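Local coordinates for protein methionine gamma-lyase (Trichomonas vaginalis, PDB 1PFF) that belongs to the Cys/Met metabolism family of PLP-dependent enzymes, in the aminotransferase clan, and is assembled here from four copies of the chain, at residues A[9-14]-A[157-162]; A[127-132]-A[239-244]; A[150-155]-A[186-191]. All blocks are in the same frame, centred on the assembly; numbering follows the deposited sequence.

Contact 1: A[9-14]-A[157-162]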
ATOM      1  N   LYS A   9      -1.859  -0.201  25.348  1.00 15.30           N
ATOM      2  CA  LYS A   9      -0.973   0.521  26.250  1.00 15.25           C
ATOM      3  C   LYS A   9      -1.431   1.973  26.455  1.00 14.91           C
ATOM      4  O   LYS A   9      -1.371   2.500  27.569  1.00 14.66           O
ATOM      5  CB  LYS A   9       0.481   0.481  25.750  1.00 15.68           C
ATOM      6  CG  LYS A   9       1.157  -0.888  25.879  1.00 18.15           C
ATOM      7  CD  LYS A   9       2.643  -0.805  25.482  1.00 21.75           C
ATOM      8  CE  LYS A   9       3.318  -2.175  25.503  1.00 25.54           C
ATOM      9  NZ  LYS A   9       4.751  -2.066  25.952  1.00 28.06           N
ATOM     10  N   LEU A  10      -1.894   2.610  25.380  1.00 14.18           N
ATOM     11  CA  LEU A  10      -2.374   3.991  25.452  1.00 14.24           C
ATOM     12  C   LEU A  10      -3.614   4.132  26.332  1.00 13.94           C
ATOM     13  O   LEU A  10      -3.763   5.132  27.019  1.00 14.32           O
ATOM     14  CB  LEU A  10      -2.674   4.528  24.053  1.00 14.17           C
ATOM     15  CG  LEU A  10      -1.447   4.970  23.266  1.00 14.81           C
ATOM     16  CD1 LEU A  10      -1.775   5.017  21.794  1.00 15.04           C
ATOM     17  CD2 LEU A  10      -0.966   6.335  23.760  1.00 16.58           C
ATOM     18  N   GLU A  11      -4.477   3.115  26.336  1.00 13.20           N
ATOM     19  CA  GLU A  11      -5.716   3.163  27.120  1.00 13.31           C
ATOM     20  C   GLU A  11      -5.640   2.421  28.449  1.00 13.28           C
ATOM     21  O   GLU A  11      -6.632   2.379  29.192  1.00 13.02           O
ATOM     22  CB  GLU A  11      -6.922   2.653  26.300  1.00 12.96           C
ATOM     23  CG  GLU A  11      -7.360   3.593  25.183  1.00 12.42           C
ATOM     24  CD  GLU A  11      -8.171   4.799  25.665  1.00 11.33           C
ATOM     25  OE1 GLU A  11      -8.859   5.408  24.830  1.00 12.03           O
ATOM     26  OE2 GLU A  11      -8.137   5.158  26.865  1.00 12.09           O
ATOM     27  N   HIS A  12      -4.458   1.871  28.752  1.00 12.75           N
ATOM     28  CA  HIS A  12      -4.232   1.020  29.933  1.00 13.03           C
ATOM     29  C   HIS A  12      -5.166  -0.191  29.956  1.00 13.05           C
ATOM     30  O   HIS A  12      -5.600  -0.640  31.023  1.00 12.44           O
ATOM     31  CB  HIS A  12      -4.329   1.807  31.249  1.00 13.06           C
ATOM     32  CG  HIS A  12      -3.723   3.174  31.180  1.00 13.87           C
ATOM     33  ND1 HIS A  12      -4.398   4.305  31.583  1.00 14.96           N
ATOM     34  CD2 HIS A  12      -2.509   3.593  30.744  1.00 14.28           C
ATOM     35  CE1 HIS A  12      -3.621   5.361  31.414  1.00 14.75           C
ATOM     36  NE2 HIS A  12      -2.475   4.958  30.895  1.00 13.78           N
ATOM     37  N   ALA A  13      -5.438  -0.721  28.769  1.00 13.02           N
ATOM     38  CA  ALA A  13      -6.299  -1.889  28.600  1.00 13.60           C
ATOM     39  C   ALA A  13      -5.476  -3.177  28.605  1.00 14.15           C
ATOM     40  O   ALA A  13      -4.278  -3.159  28.307  1.00 13.93           O
ATOM     41  CB  ALA A  13      -7.051  -1.767  27.306  1.00 13.57           C
ATOM     42  N   GLU A  14      -6.129  -4.295  28.922  1.00 14.46           N
ATOM     43  CA  GLU A  14      -5.517  -5.617  28.777  1.00 14.75           C
ATOM     44  C   GLU A  14      -5.356  -5.987  27.306  1.00 14.89           C
ATOM     45  O   GLU A  14      -4.370  -6.611  26.912  1.00 14.84           O
ATOM     46  CB  GLU A  14      -6.377  -6.686  29.457  1.00 14.81           C
ATOM     47  CG  GLU A  14      -6.491  -6.530  30.961  1.00 16.36           C
ATOM     48  CD  GLU A  14      -7.241  -7.666  31.634  1.00 19.75           C
ATOM     49  OE1 GLU A  14      -7.476  -8.740  31.007  1.00 19.50           O
ATOM     50  OE2 GLU A  14      -7.585  -7.480  32.820  1.00 21.13           O
ATOM     51  N   LEU A 157     -11.415   1.021  16.909  1.00 12.05           N
ATOM     52  CA  LEU A 157     -10.667   0.292  17.926  1.00 12.05           C
ATOM     53  C   LEU A 157     -11.572   0.005  19.109  1.00 11.78           C
ATOM     54  O   LEU A 157     -12.382   0.847  19.470  1.00 11.86           O
ATOM     55  CB  LEU A 157      -9.458   1.113  18.382  1.00 12.03           C
ATOM     56  CG  LEU A 157      -8.409   1.461  17.316  1.00 12.36           C
ATOM     57  CD1 LEU A 157      -7.614   2.648  17.774  1.00 14.61           C
ATOM     58  CD2 LEU A 157      -7.505   0.274  17.042  1.00 12.53           C
ATOM     59  N   VAL A 158     -11.443  -1.191  19.680  1.00 11.72           N
ATOM     60  CA  VAL A 158     -12.134  -1.567  20.916  1.00 12.66           C
ATOM     61  C   VAL A 158     -11.090  -1.994  21.957  1.00 13.00           C
ATOM     62  O   VAL A 158     -10.271  -2.876  21.677  1.00 13.85           O
ATOM     63  CB  VAL A 158     -13.116  -2.767  20.700  1.00 12.52           C
ATOM     64  CG1 VAL A 158     -13.912  -3.058  21.954  1.00 12.48           C
ATOM     65  CG2 VAL A 158     -14.063  -2.511  19.551  1.00 11.72           C
ATOM     66  N   CYS A 159     -11.132  -1.393  23.147  1.00 13.05           N
ATOM     67  CA  CYS A 159     -10.201  -1.714  24.223  1.00 13.98           C
ATOM     68  C   CYS A 159     -10.938  -2.179  25.467  1.00 13.61           C
ATOM     69  O   CYS A 159     -11.883  -1.522  25.913  1.00 13.53           O
ATOM     70  CB  CYS A 159      -9.365  -0.492  24.590  1.00 14.58           C
ATOM     71  SG  CYS A 159      -8.499   0.209  23.179  1.00 19.81           S
ATOM     72  N   SER A 160     -10.486  -3.290  26.045  1.00 13.56           N
ATOM     73  CA  SER A 160     -11.147  -3.870  27.217  1.00 13.47           C
ATOM     74  C   SER A 160     -10.275  -4.962  27.841  1.00 14.03           C
ATOM     75  O   SER A 160      -9.099  -5.119  27.467  1.00 14.30           O
ATOM     76  CB  SER A 160     -12.531  -4.430  26.822  1.00 13.36           C
ATOM     77  OG  SER A 160     -13.343  -4.680  27.965  1.00 12.63           O
ATOM     78  N   ARG A 161     -10.852  -5.697  28.794  1.00 14.07           N
ATOM     79  CA  ARG A 161     -10.229  -6.892  29.374  1.00 15.31           C
ATOM     80  C   ARG A 161     -10.034  -7.938  28.286  1.00 14.80           C
ATOM     81  O   ARG A 161     -10.800  -7.969  27.316  1.00 14.22           O
ATOM     82  CB  ARG A 161     -11.128  -7.505  30.455  1.00 15.36           C
ATOM     83  CG  ARG A 161     -11.747  -6.527  31.423  1.00 19.76           C
ATOM     84  CD  ARG A 161     -12.333  -7.159  32.680  1.00 23.64           C
ATOM     85  NE  ARG A 161     -13.211  -8.299  32.403  1.00 27.45           N
ATOM     86  CZ  ARG A 161     -14.542  -8.263  32.441  1.00 30.11           C
ATOM     87  NH1 ARG A 161     -15.185  -7.134  32.722  1.00 30.41           N
ATOM     88  NH2 ARG A 161     -15.239  -9.367  32.183  1.00 31.50           N
ATOM     89  N   ALA A 162      -9.037  -8.806  28.461  1.00 14.88           N
ATOM     90  CA  ALA A 162      -8.722  -9.852  27.480  1.00 15.13           C
ATOM     91  C   ALA A 162      -9.918 -10.744  27.143  1.00 15.50           C
ATOM     92  O   ALA A 162     -10.165 -11.061  25.968  1.00 15.67           O
ATOM     93  CB  ALA A 162      -7.545 -10.698  27.954  1.00 15.20           C
TER
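E14 reaches over the backbone at R161 and A162, while A13 and E11 lie against C159, so the chain just after helix 2-11 runs beside the end of strand 156-160. The setting is the seven-stranded mixed sheet of a PLP-dependent fold, in which strand 156-160 pairs antiparallel with strand 15-19, the outermost strand on that side within the chain. A Schellman motif at H12, with positive phi, ends the helix, and the run from E11 to E14 heads almost the same way as that from C159 to A162, 14° apart. E11, A13 and E14 all point their CB toward 157-162. The A13 methyl, CB, sits 3.8 Å from C159 CB, an apolar touch; deeper in, the E11 stem lies against the thiol, with E11 CG 4.1 Å from C159 SG. Beyond that stem the E11 chain bends at chi2; OE1 is hydrogen-bonded to H141 and N121 and OE2 to N130, so both oxygens of this buried acid have partners. E14 behaves differently: its chain is extended beyond CG, laying the carboxylate alongside R161, where OE1 comes within 3.7 Å of R161 CA. R161 occupies the N-cap position of helix 162-177, and the positive end of that helix dipole would be expected to favour a charged E14. The guanidinium itself is not in contact, R161 NE being 5.7 Å from E14 OE2. A162 N donates to E14 OE1 at 3.0 Å in a nearly straight bond (175°). The N-H arrives from above the carboxylate plane, 46° out of it.

Contact 2: A[127-132]-A[239-244]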
ATOM      1  N   ILE A 127      -4.931  10.155  24.625  1.00 10.05           N
ATOM      2  CA  ILE A 127      -4.036  11.210  25.122  1.00  9.81           C
ATOM      3  C   ILE A 127      -4.677  12.055  26.237  1.00  9.89           C
ATOM      4  O   ILE A 127      -3.989  12.475  27.165  1.00 10.33           O
ATOM      5  CB  ILE A 127      -3.528  12.126  23.951  1.00  9.54           C
ATOM      6  CG1 ILE A 127      -2.858  11.307  22.840  1.00 10.04           C
ATOM      7  CG2 ILE A 127      -2.560  13.221  24.456  1.00  9.28           C
ATOM      8  CD1 ILE A 127      -1.721  10.365  23.322  1.00 10.44           C
ATOM      9  N   LEU A 128      -5.992  12.273  26.170  1.00  9.44           N
ATOM     10  CA  LEU A 128      -6.638  13.218  27.082  1.00  9.69           C
ATOM     11  C   LEU A 128      -7.496  12.584  28.172  1.00  9.92           C
ATOM     12  O   LEU A 128      -7.587  13.121  29.274  1.00  9.41           O
ATOM     13  CB  LEU A 128      -7.463  14.230  26.293  1.00  9.26           C
ATOM     14  CG  LEU A 128      -6.709  15.067  25.253  1.00  9.11           C
ATOM     15  CD1 LEU A 128      -7.646  16.132  24.662  1.00 10.13           C
ATOM     16  CD2 LEU A 128      -5.421  15.683  25.801  1.00  7.68           C
ATOM     17  N   THR A 129      -8.128  11.458  27.847  1.00 10.07           N
ATOM     18  CA  THR A 129      -8.987  10.730  28.783  1.00 10.58           C
ATOM     19  C   THR A 129      -8.735   9.234  28.669  1.00 10.55           C
ATOM     20  O   THR A 129      -8.611   8.701  27.566  1.00  9.78           O
ATOM     21  CB  THR A 129     -10.480  11.047  28.480  1.00 10.88           C
ATOM     22  OG1 THR A 129     -10.709  12.445  28.707  1.00 10.75           O
ATOM     23  CG2 THR A 129     -11.436  10.357  29.485  1.00 10.24           C
ATOM     24  N   ASN A 130      -8.674   8.559  29.816  1.00 10.94           N
ATOM     25  CA  ASN A 130      -8.607   7.100  29.835  1.00 11.28           C
ATOM     26  C   ASN A 130      -9.783   6.534  30.618  1.00 11.36           C
ATOM     27  O   ASN A 130      -9.655   6.275  31.813  1.00 11.22           O
ATOM     28  CB  ASN A 130      -7.269   6.638  30.422  1.00 11.72           C
ATOM     29  CG  ASN A 130      -6.082   7.192  29.649  1.00 12.77           C
ATOM     30  OD1 ASN A 130      -5.235   7.914  30.201  1.00 12.36           O
ATOM     31  ND2 ASN A 130      -6.032   6.883  28.360  1.00 12.18           N
ATOM     32  N   PRO A 131     -10.933   6.355  29.958  1.00 11.07           N
ATOM     33  CA  PRO A 131     -12.158   5.953  30.664  1.00 11.33           C
ATOM     34  C   PRO A 131     -12.013   4.651  31.450  1.00 11.40           C
ATOM     35  O   PRO A 131     -12.675   4.503  32.486  1.00 10.78           O
ATOM     36  CB  PRO A 131     -13.199   5.809  29.535  1.00 10.91           C
ATOM     37  CG  PRO A 131     -12.665   6.702  28.424  1.00 11.08           C
ATOM     38  CD  PRO A 131     -11.159   6.515  28.506  1.00 11.17           C
ATOM     39  N   LEU A 132     -11.156   3.738  30.988  1.00 11.62           N
ATOM     40  CA  LEU A 132     -10.943   2.464  31.688  1.00 12.30           C
ATOM     41  C   LEU A 132     -10.423   2.675  33.114  1.00 12.78           C
ATOM     42  O   LEU A 132     -10.776   1.924  34.020  1.00 12.88           O
ATOM     43  CB  LEU A 132     -10.003   1.534  30.903  1.00 12.27           C
ATOM     44  CG  LEU A 132     -10.450   1.080  29.505  1.00 12.69           C
ATOM     45  CD1 LEU A 132      -9.406   0.124  28.942  1.00 13.24           C
ATOM     46  CD2 LEU A 132     -11.832   0.423  29.506  1.00 12.65           C
ATOM     47  N   LYS A 239     -11.633  17.284  35.723  1.00 15.81           N
ATOM     48  CA  LYS A 239     -11.188  16.119  36.474  1.00 16.02           C
ATOM     49  C   LYS A 239     -10.930  14.868  35.626  1.00 15.33           C
ATOM     50  O   LYS A 239     -10.194  13.987  36.068  1.00 14.91           O
ATOM     51  CB  LYS A 239     -12.120  15.816  37.647  1.00 16.97           C
ATOM     52  CG  LYS A 239     -13.512  15.385  37.282  1.00 19.27           C
ATOM     53  CD  LYS A 239     -14.314  15.095  38.557  1.00 22.25           C
ATOM     54  CE  LYS A 239     -15.566  14.319  38.239  1.00 22.59           C
ATOM     55  NZ  LYS A 239     -16.411  14.150  39.451  1.00 22.79           N
ATOM     56  N   GLN A 240     -11.498  14.810  34.416  1.00 13.63           N
ATOM     57  CA  GLN A 240     -11.347  13.623  33.563  1.00 13.37           C
ATOM     58  C   GLN A 240     -10.645  13.838  32.218  1.00 13.56           C
ATOM     59  O   GLN A 240     -10.473  12.881  31.457  1.00 13.98           O
ATOM     60  CB  GLN A 240     -12.701  12.903  33.356  1.00 12.82           C
ATOM     61  CG  GLN A 240     -13.727  13.649  32.478  1.00 11.52           C
ATOM     62  CD  GLN A 240     -15.125  13.024  32.518  1.00 10.04           C
ATOM     63  OE1 GLN A 240     -15.496  12.365  33.495  1.00  9.44           O
ATOM     64  NE2 GLN A 240     -15.899  13.237  31.458  1.00 10.42           N
ATOM     65  N   MET A 241     -10.257  15.079  31.919  1.00 12.99           N
ATOM     66  CA  MET A 241      -9.593  15.406  30.648  1.00 13.11           C
ATOM     67  C   MET A 241      -8.296  16.177  30.920  1.00 12.96           C
ATOM     68  O   MET A 241      -8.332  17.180  31.617  1.00 12.54           O
ATOM     69  CB  MET A 241     -10.504  16.275  29.766  1.00 13.49           C
ATOM     70  CG  MET A 241     -11.858  15.656  29.396  1.00 13.41           C
ATOM     71  SD  MET A 241     -12.831  16.726  28.333  1.00 14.33           S
ATOM     72  CE  MET A 241     -12.119  16.343  26.696  1.00 13.79           C
ATOM     73  N   LYS A 242      -7.164  15.714  30.384  1.00 12.56           N
ATOM     74  CA  LYS A 242      -5.886  16.420  30.574  1.00 13.16           C
ATOM     75  C   LYS A 242      -5.878  17.765  29.851  1.00 12.82           C
ATOM     76  O   LYS A 242      -5.226  18.711  30.297  1.00 12.41           O
ATOM     77  CB  LYS A 242      -4.693  15.581  30.107  1.00 13.86           C
ATOM     78  CG  LYS A 242      -4.567  14.250  30.813  1.00 17.26           C
ATOM     79  CD  LYS A 242      -3.249  13.553  30.438  1.00 22.46           C
ATOM     80  CE  LYS A 242      -3.243  12.094  30.867  1.00 24.55           C
ATOM     81  NZ  LYS A 242      -3.652  11.934  32.287  1.00 27.69           N
ATOM     82  N   MET A 243      -6.572  17.816  28.717  1.00 12.68           N
ATOM     83  CA  MET A 243      -6.871  19.056  28.003  1.00 13.20           C
ATOM     84  C   MET A 243      -8.297  18.900  27.482  1.00 13.18           C
ATOM     85  O   MET A 243      -8.872  17.818  27.574  1.00 13.23           O
ATOM     86  CB  MET A 243      -5.909  19.280  26.835  1.00 12.92           C
ATOM     87  CG  MET A 243      -4.422  19.338  27.220  1.00 14.93           C
ATOM     88  SD  MET A 243      -3.431  19.521  25.706  1.00 17.69           S
ATOM     89  CE  MET A 243      -3.107  21.136  25.681  1.00 21.68           C
ATOM     90  N   PHE A 244      -8.860  19.961  26.919  1.00 13.22           N
ATOM     91  CA  PHE A 244     -10.302  19.977  26.693  1.00 13.11           C
ATOM     92  C   PHE A 244     -10.786  19.583  25.294  1.00 13.39           C
ATOM     93  O   PHE A 244     -11.952  19.820  24.957  1.00 13.16           O
ATOM     94  CB  PHE A 244     -10.867  21.323  27.147  1.00 13.00           C
ATOM     95  CG  PHE A 244     -10.646  21.597  28.612  1.00 12.91           C
ATOM     96  CD1 PHE A 244      -9.571  22.389  29.025  1.00 12.97           C
ATOM     97  CD2 PHE A 244     -11.497  21.052  29.575  1.00 12.30           C
ATOM     98  CE1 PHE A 244      -9.357  22.649  30.364  1.00 14.58           C
ATOM     99  CE2 PHE A 244     -11.297  21.305  30.931  1.00 12.14           C
ATOM    100  CZ  PHE A 244     -10.222  22.104  31.332  1.00 14.74           C
TER
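L128 meets M243 with most of its side chain, and the course of that chain can be traced outward. CB lies 4.1 Å from M243 O and CG is hardly farther from the same oxygen. At the tip the two branches part, with chi2 extended (-174°). CD1 settles against the carbonyl of M243, 3.6 Å from its O, whereas CD2 lies 3.8 Å from M243 CB and equally near the backbone N of M243. V200 of the long helix 183-216 packs on the same leucine.

The backbone of L128 is gripped as well. K242 N donates to L128 O at 2.9 Å, in the carbonyl plane on a lone pair and fairly straight at 162°. M241 CA adds a CA-H...O contact to L128 O at 3.3 Å. The polar join thus lies between two short helical pieces of the PLP-dependent fold: the weakly bonded helical turn around 125-128, which follows a strand of the large mixed sheet, and helix 234-240, after which M241 is the first non-helical residue. Q240, the last residue of the latter, points its amide to the backbone of I100 and I102, while its own carbonyl faces T129.

That carbonyl is the acceptor for the buried T129 hydroxyl: T129 OG1 donates to Q240 O at 2.8 Å, tilted 28° from the carbonyl plane. The same hydroxyl bears on the methionine stem, with T129 OG1 3.5 Å from M241 CG. On the more exposed flank the aliphatic part of K242 runs past the I127 carbonyl, its CD 3.5 Å from I127 O.

Contact 3: A[150-155]-A[186-191]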
ATOM      1  N   HIS A 150      -3.916  11.392   9.281  1.00 34.07           N
ATOM      2  CA  HIS A 150      -4.483  12.022   8.081  1.00 35.19           C
ATOM      3  C   HIS A 150      -6.012  11.812   8.066  1.00 35.11           C
ATOM      4  O   HIS A 150      -6.596  11.456   9.088  1.00 35.23           O
ATOM      5  CB  HIS A 150      -3.802  11.438   6.827  1.00 35.57           C
ATOM      6  CG  HIS A 150      -4.052  12.213   5.565  1.00 37.94           C
ATOM      7  ND1 HIS A 150      -3.491  13.465   5.328  1.00 39.99           N
ATOM      8  CD2 HIS A 150      -4.796  11.905   4.467  1.00 39.22           C
ATOM      9  CE1 HIS A 150      -3.885  13.897   4.141  1.00 40.32           C
ATOM     10  NE2 HIS A 150      -4.678  12.968   3.598  1.00 40.28           N
ATOM     11  N   THR A 151      -6.650  12.041   6.919  1.00 35.15           N
ATOM     12  CA  THR A 151      -8.099  11.852   6.762  1.00 34.95           C
ATOM     13  C   THR A 151      -8.452  10.735   5.765  1.00 34.56           C
ATOM     14  O   THR A 151      -9.595  10.647   5.300  1.00 34.89           O
ATOM     15  CB  THR A 151      -8.765  13.174   6.298  1.00 34.98           C
ATOM     16  OG1 THR A 151      -8.050  13.704   5.174  1.00 35.09           O
ATOM     17  CG2 THR A 151      -8.632  14.263   7.355  1.00 35.43           C
ATOM     18  N   ASP A 152      -7.476   9.887   5.441  1.00 33.69           N
ATOM     19  CA  ASP A 152      -7.611   8.910   4.360  1.00 32.69           C
ATOM     20  C   ASP A 152      -7.889   7.472   4.824  1.00 31.93           C
ATOM     21  O   ASP A 152      -7.862   6.536   4.015  1.00 32.20           O
ATOM     22  CB  ASP A 152      -6.349   8.928   3.490  1.00 32.90           C
ATOM     23  CG  ASP A 152      -5.093   8.549   4.270  1.00 33.06           C
ATOM     24  OD1 ASP A 152      -5.048   8.768   5.498  1.00 32.91           O
ATOM     25  OD2 ASP A 152      -4.097   8.026   3.738  1.00 33.94           O
ATOM     26  N   VAL A 153      -8.144   7.295   6.118  1.00 30.47           N
ATOM     27  CA  VAL A 153      -8.369   5.961   6.675  1.00 29.15           C
ATOM     28  C   VAL A 153      -9.706   5.886   7.409  1.00 28.12           C
ATOM     29  O   VAL A 153     -10.104   6.830   8.089  1.00 28.20           O
ATOM     30  CB  VAL A 153      -7.221   5.536   7.639  1.00 29.29           C
ATOM     31  CG1 VAL A 153      -7.640   4.365   8.503  1.00 29.33           C
ATOM     32  CG2 VAL A 153      -5.952   5.194   6.873  1.00 29.20           C
ATOM     33  N   VAL A 154     -10.387   4.752   7.249  1.00 26.70           N
ATOM     34  CA  VAL A 154     -11.539   4.386   8.067  1.00 25.12           C
ATOM     35  C   VAL A 154     -11.133   3.166   8.887  1.00 23.56           C
ATOM     36  O   VAL A 154     -10.686   2.153   8.335  1.00 23.76           O
ATOM     37  CB  VAL A 154     -12.786   4.053   7.221  1.00 25.21           C
ATOM     38  CG1 VAL A 154     -14.061   4.225   8.050  1.00 25.22           C
ATOM     39  CG2 VAL A 154     -12.836   4.920   5.976  1.00 25.99           C
ATOM     40  N   ALA A 155     -11.255   3.286  10.205  1.00 21.09           N
ATOM     41  CA  ALA A 155     -10.851   2.230  11.129  1.00 18.76           C
ATOM     42  C   ALA A 155     -11.440   2.519  12.500  1.00 17.38           C
ATOM     43  O   ALA A 155     -11.754   3.668  12.818  1.00 16.53           O
ATOM     44  CB  ALA A 155      -9.332   2.148  11.229  1.00 18.79           C
ATOM     45  N   ALA A 186      -4.314  -0.484   9.058  1.00 20.43           N
ATOM     46  CA  ALA A 186      -3.731  -0.794  10.367  1.00 20.52           C
ATOM     47  C   ALA A 186      -2.285  -0.317  10.472  1.00 20.87           C
ATOM     48  O   ALA A 186      -1.878   0.229  11.494  1.00 20.42           O
ATOM     49  CB  ALA A 186      -3.810  -2.282  10.647  1.00 20.30           C
ATOM     50  N   TRP A 187      -1.515  -0.537   9.410  1.00 21.42           N
ATOM     51  CA  TRP A 187      -0.116  -0.125   9.385  1.00 22.22           C
ATOM     52  C   TRP A 187      -0.008   1.398   9.493  1.00 21.98           C
ATOM     53  O   TRP A 187       0.747   1.912  10.325  1.00 22.34           O
ATOM     54  CB  TRP A 187       0.569  -0.667   8.125  1.00 22.82           C
ATOM     55  CG  TRP A 187       1.879  -0.030   7.821  1.00 24.64           C
ATOM     56  CD1 TRP A 187       3.020  -0.094   8.568  1.00 26.08           C
ATOM     57  CD2 TRP A 187       2.182   0.786   6.690  1.00 26.60           C
ATOM     58  NE1 TRP A 187       4.019   0.632   7.965  1.00 27.15           N
ATOM     59  CE2 TRP A 187       3.533   1.183   6.809  1.00 27.01           C
ATOM     60  CE3 TRP A 187       1.449   1.223   5.576  1.00 28.05           C
ATOM     61  CZ2 TRP A 187       4.167   1.995   5.862  1.00 28.84           C
ATOM     62  CZ3 TRP A 187       2.078   2.032   4.630  1.00 29.25           C
ATOM     63  CH2 TRP A 187       3.427   2.408   4.782  1.00 29.63           C
ATOM     64  N   LEU A 188      -0.788   2.104   8.674  1.00 21.70           N
ATOM     65  CA  LEU A 188      -0.877   3.565   8.714  1.00 21.32           C
ATOM     66  C   LEU A 188      -1.310   4.106  10.073  1.00 21.12           C
ATOM     67  O   LEU A 188      -0.778   5.116  10.540  1.00 21.01           O
ATOM     68  CB  LEU A 188      -1.829   4.083   7.625  1.00 21.41           C
ATOM     69  CG  LEU A 188      -1.307   4.112   6.184  1.00 21.82           C
ATOM     70  CD1 LEU A 188      -2.377   4.607   5.209  1.00 21.93           C
ATOM     71  CD2 LEU A 188      -0.032   4.955   6.074  1.00 22.76           C
ATOM     72  N   ILE A 189      -2.274   3.434  10.705  1.00 20.90           N
ATOM     73  CA  ILE A 189      -2.729   3.836  12.037  1.00 20.65           C
ATOM     74  C   ILE A 189      -1.602   3.663  13.051  1.00 20.62           C
ATOM     75  O   ILE A 189      -1.386   4.542  13.895  1.00 20.47           O
ATOM     76  CB  ILE A 189      -3.982   3.030  12.481  1.00 20.73           C
ATOM     77  CG1 ILE A 189      -5.132   3.182  11.477  1.00 21.57           C
ATOM     78  CG2 ILE A 189      -4.440   3.454  13.875  1.00 20.52           C
ATOM     79  CD1 ILE A 189      -5.615   4.589  11.289  1.00 23.27           C
ATOM     80  N   THR A 190      -0.897   2.531  12.959  1.00 20.24           N
ATOM     81  CA  THR A 190       0.252   2.235  13.819  1.00 20.35           C
ATOM     82  C   THR A 190       1.311   3.341  13.730  1.00 20.16           C
ATOM     83  O   THR A 190       1.881   3.734  14.740  1.00 19.74           O
ATOM     84  CB  THR A 190       0.871   0.851  13.465  1.00 20.55           C
ATOM     85  OG1 THR A 190      -0.049  -0.189  13.818  1.00 20.86           O
ATOM     86  CG2 THR A 190       2.089   0.541  14.338  1.00 20.51           C
ATOM     87  N   ARG A 191       1.556   3.832  12.518  1.00 20.49           N
ATOM     88  CA  ARG A 191       2.499   4.932  12.298  1.00 20.58           C
ATOM     89  C   ARG A 191       1.941   6.240  12.863  1.00 19.92           C
ATOM     90  O   ARG A 191       2.688   7.066  13.408  1.00 19.83           O
ATOM     91  CB  ARG A 191       2.815   5.081  10.812  1.00 21.22           C
ATOM     92  CG  ARG A 191       3.550   3.883  10.186  1.00 23.83           C
ATOM     93  CD  ARG A 191       4.730   3.339  11.005  1.00 28.47           C
ATOM     94  NE  ARG A 191       5.919   4.192  10.909  1.00 32.83           N
ATOM     95  CZ  ARG A 191       7.121   3.880  11.398  1.00 34.36           C
ATOM     96  NH1 ARG A 191       7.323   2.728  12.025  1.00 36.19           N
ATOM     97  NH2 ARG A 191       8.128   4.728  11.261  1.00 36.02           N
TER
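V153 fits its two methyls against two successive residues of a helix, L188 and I189, and this fork carries most of the contact. The parts joined are the loop between strands 138-142 and 156-160 of the large mixed sheet and an early turn of helix 183-216, the long helix of this PLP-dependent fold. Within that turn the bonding is regular, A186 O accepting from T190 N at 2.9 Å and also from T190 OG1. With V153 CG1 anti to the backbone N (chi1 164°), that methyl faces I189 and CG2 faces L188. The closer touch is V153 CG1 to I189 CD1 at 3.5 Å. I189 makes it by turning back at chi2 (-61°): its CA-CB bond does not head for the loop, yet the ethyl tip does. The same branch serves a second residue, I189 CG1 lying 4.3 Å from A155 CB. L188 has its CB directed at the loop, and its CD1 rests 4.0 Å from V153 CG2.

Beside this apolar patch stands D152, whose CG lies between the backbone N and the carbonyl carbon (chi1 61°). The D152 carboxylate is paired with another chain: OD2 forms a salt bridge with R191 of the second subunit, and H184 of the third subunit packs on D152, V153 and L188. The contact therefore sits where three copies of the protein meet. The D152 and L188 side chains cross at about a right angle, D152 OD2 being 4.1 Å from L188 CD1.

From the N terminus, residues 9-14 leave helix 2-11 and are met 143 residues later by 157-162, closing the loop of contact 1. Inside that span lie 127-132 and 150-155, whose partners come only after 162, so contacts 2 and 3 both cross contact 1. Contact 3 falls wholly within the span of contact 2. Contact 1 joins the end of helix 2-11 to strand 156-160, next to the outermost strand 15-19; contact 2 joins two short helix ends, and contact 3 sets a loop on the long helix. Contacts 1 and 2 touch directly, E11 OE2 lying 3.1 Å from N130 ND2, a probable hydrogen bond; contacts 2 and 3 stay about 11 Å apart at their nearest atoms.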